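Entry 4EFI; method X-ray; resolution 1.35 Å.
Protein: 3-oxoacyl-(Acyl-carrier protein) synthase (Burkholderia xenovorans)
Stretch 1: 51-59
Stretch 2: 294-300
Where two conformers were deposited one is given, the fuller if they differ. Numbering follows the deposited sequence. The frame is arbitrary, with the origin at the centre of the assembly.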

# COMPACT_ATOMS: atom_id res chain seq x y z
N MET A 51 11.94 -1.41 17.85
CA MET A 51 10.50 -1.72 17.84
C MET A 51 9.88 -1.62 16.46
O MET A 51 9.09 -2.47 16.05
CB MET A 51 9.76 -0.75 18.76
N ILE A 52 10.24 -0.60 15.69
CA ILE A 52 9.58 -0.41 14.42
C ILE A 52 10.24 -1.26 13.34
O ILE A 52 9.59 -1.59 12.34
CB ILE A 52 9.40 1.08 14.04
CG1 ILE A 52 10.72 1.79 13.87
CG2 ILE A 52 8.57 1.80 15.10
CD1 ILE A 52 10.52 3.25 13.40
N GLY A 53 11.52 -1.63 13.52
CA GLY A 53 12.18 -2.56 12.62
C GLY A 53 12.87 -1.96 11.39
O GLY A 53 13.25 -2.68 10.48
N VAL A 54 13.02 -0.63 11.37
CA VAL A 54 13.49 0.16 10.18
C VAL A 54 14.98 0.61 10.24
O VAL A 54 15.30 1.50 11.06
CB VAL A 54 12.64 1.46 10.00
CG1 VAL A 54 12.99 2.17 8.69
CG2 VAL A 54 11.14 1.18 10.04
N ASN A 55 15.85 0.01 9.39
CA ASN A 55 17.29 0.33 9.34
C ASN A 55 17.58 1.43 8.32
O ASN A 55 18.46 2.27 8.52
CB ASN A 55 18.11 -0.90 8.96
CG ASN A 55 17.96 -2.04 9.97
OD1 ASN A 55 18.27 -1.87 11.14
ND2 ASN A 55 17.48 -3.19 9.51
N ARG A 56 16.86 1.38 7.22
CA ARG A 56 17.01 2.29 6.09
C ARG A 56 15.64 2.56 5.51
O ARG A 56 14.72 1.77 5.69
CB ARG A 56 17.88 1.62 5.00
CG ARG A 56 19.37 1.65 5.29
CD ARG A 56 20.19 0.64 4.45
NE ARG A 56 19.90 -0.72 4.86
CZ ARG A 56 20.40 -1.31 5.94
NH1 ARG A 56 21.25 -0.66 6.73
NH2 ARG A 56 20.06 -2.55 6.23
N ARG A 57 15.50 3.66 4.78
CA ARG A 57 14.31 3.94 3.99
C ARG A 57 14.69 4.84 2.82
O ARG A 57 15.79 5.42 2.81
CB ARG A 57 13.19 4.57 4.85
CG ARG A 57 13.32 6.04 5.15
CD ARG A 57 14.37 6.34 6.18
NE ARG A 57 13.98 5.96 7.55
CZ ARG A 57 14.79 5.47 8.47
NH1 ARG A 57 14.34 5.23 9.70
NH2 ARG A 57 16.07 5.22 8.20
N ARG A 58 13.83 4.92 1.83
CA ARG A 58 14.07 5.81 0.68
C ARG A 58 13.19 7.04 0.75
O ARG A 58 11.99 6.91 1.02
CB ARG A 58 13.80 5.07 -0.63
CG ARG A 58 14.52 3.75 -0.76
CD ARG A 58 16.02 3.90 -0.67
NE ARG A 58 16.73 2.65 -0.98
CZ ARG A 58 17.18 2.29 -2.19
NH1 ARG A 58 17.02 3.07 -3.24
NH2 ARG A 58 17.80 1.13 -2.34
N TRP A 59 13.76 8.22 0.52
CA TRP A 59 13.00 9.46 0.53
C TRP A 59 13.08 10.17 -0.81
O TRP A 59 14.16 10.41 -1.34
CB TRP A 59 13.49 10.41 1.62
CG TRP A 59 13.01 10.11 3.01
CD1 TRP A 59 12.13 9.13 3.41
CD2 TRP A 59 13.39 10.82 4.19
NE1 TRP A 59 11.95 9.22 4.78
CE2 TRP A 59 12.71 10.24 5.27
CE3 TRP A 59 14.24 11.91 4.41
CZ2 TRP A 59 12.86 10.71 6.58
CZ3 TRP A 59 14.39 12.37 5.72
CH2 TRP A 59 13.69 11.77 6.78
N ASN A 294 9.67 -6.31 4.90
CA ASN A 294 10.72 -5.54 4.22
C ASN A 294 10.84 -4.13 4.79
O ASN A 294 11.54 -3.28 4.24
CB ASN A 294 10.54 -5.50 2.70
CG ASN A 294 9.34 -4.68 2.26
OD1 ASN A 294 8.58 -4.18 3.09
ND2 ASN A 294 9.15 -4.54 0.96
N ILE A 295 10.24 -3.90 5.96
CA ILE A 295 10.25 -2.60 6.61
C ILE A 295 11.67 -2.20 6.98
O ILE A 295 12.01 -1.01 7.09
CB ILE A 295 9.26 -2.62 7.81
CG1 ILE A 295 8.74 -1.20 8.10
CG2 ILE A 295 9.89 -3.29 8.99
CD1 ILE A 295 7.79 -1.10 9.28
N GLY A 296 12.55 -3.18 7.18
CA GLY A 296 13.92 -2.87 7.50
C GLY A 296 14.67 -2.05 6.47
O GLY A 296 15.58 -1.28 6.81
N GLU A 297 14.34 -2.25 5.20
CA GLU A 297 15.04 -1.57 4.11
C GLU A 297 14.27 -0.39 3.54
O GLU A 297 14.86 0.46 2.92
CB GLU A 297 15.35 -2.54 2.95
CG GLU A 297 16.21 -3.73 3.31
CD GLU A 297 17.56 -3.34 3.90
OE1 GLU A 297 18.25 -2.48 3.31
OE2 GLU A 297 17.92 -3.89 4.96
N TYR A 298 12.95 -0.36 3.74
CA TYR A 298 12.10 0.62 3.07
C TYR A 298 11.24 1.46 4.00
O TYR A 298 10.61 2.42 3.54
CB TYR A 298 11.21 -0.04 2.00
CG TYR A 298 12.03 -0.75 0.97
CD1 TYR A 298 12.76 -0.03 0.02
CD2 TYR A 298 12.16 -2.14 0.99
CE1 TYR A 298 13.57 -0.69 -0.90
CE2 TYR A 298 12.97 -2.80 0.09
CZ TYR A 298 13.67 -2.07 -0.84
OH TYR A 298 14.48 -2.72 -1.76
N GLY A 299 11.22 1.14 5.29
CA GLY A 299 10.27 1.77 6.19
C GLY A 299 8.85 1.41 5.81
O GLY A 299 8.60 0.53 4.98
N ASN A 300 7.91 2.11 6.43
CA ASN A 300 6.49 2.00 6.13
C ASN A 300 6.22 2.89 4.92
O ASN A 300 6.41 4.09 4.99
CB ASN A 300 5.73 2.48 7.37
CG ASN A 300 4.24 2.60 7.20
OD1 ASN A 300 3.71 2.77 6.10
ND2 ASN A 300 3.54 2.55 8.34
O HOH W 1 11.41 3.48 1.11
O HOH W 2 16.98 1.05 1.29
O HOH W 3 17.24 -1.43 -0.98

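Stretch 2 enters the contact through a short helix, residues 295 to 298. N294, just before it, takes no part across the interface: its CA-to-CB bond points away from stretch 1, and although it occupies the N-cap position its side chain makes no capping bond. Its carbonyl oxygen instead accepts the backbone N–H groups of E297 and Y298.

I295 makes the apolar side-chain contact with V54. Its CG1 lies 3.9 Å from V54 CG2, while its CD1 approaches the carbonyl O of I52 at 3.6 Å. G53 follows the helix of stretch 1 with positive phi, and a CB at this position would lie only 3.4 Å from I295 CG2; it would also jam against the preceding carbonyl, so the backbone by itself already calls for glycine.

At G296 the two backbones come close, with its CA 4.1 Å from V54 CA. The carbonyl of G296 is the main polar anchor of the backbone, accepting two hydrogen bonds from consecutive residues: N55 N to G296 O is 2.9 Å and R56 N to G296 O is 3.0 Å. G296 CA also makes a CA–H...O contact of 3.1 Å with G53 O.

E297 forms a bidentate salt bridge with R56. R56 NE donates to E297 OE1 at 2.9 Å and R56 NH2 to E297 OE2 at 2.8 Å, both nearly straight, with the carboxylate at the edge of the guanidinium, near its plane. The CA-to-CB bond of E297 points away from stretch 1, but chi1 and chi2, both m, fold the side chain back towards the arginine, and chi3 (-49°) sets the tilt of the carboxylate. Its carbonyl O is only 3.1 Å from R56 O, a pair of acceptors that cannot bond; E297 O instead accepts a hydrogen bond from water 2, 2.7 Å away, which in turn accepts from R58 NE at 2.8 Å.

Water also links Y298 to R58. Water 1 accepts from R58 N at 2.9 Å and donates to Y298 O at 2.8 Å, while water 3 lies 3.0 Å from R58 NH2 and 3.1 Å from Y298 OH. Between these bridges R58 CG packs at the edge of the tyrosine ring, 4.2 Å from Y298 CD1.

G299 leaves the helix with positive phi, its N–H bonded to I295 O. Its CA rests 3.7 Å from V54 CG1, and a CB here would fall a tight 3.3 Å from R57 CB. Beyond it, N300 makes no contact with stretch 1.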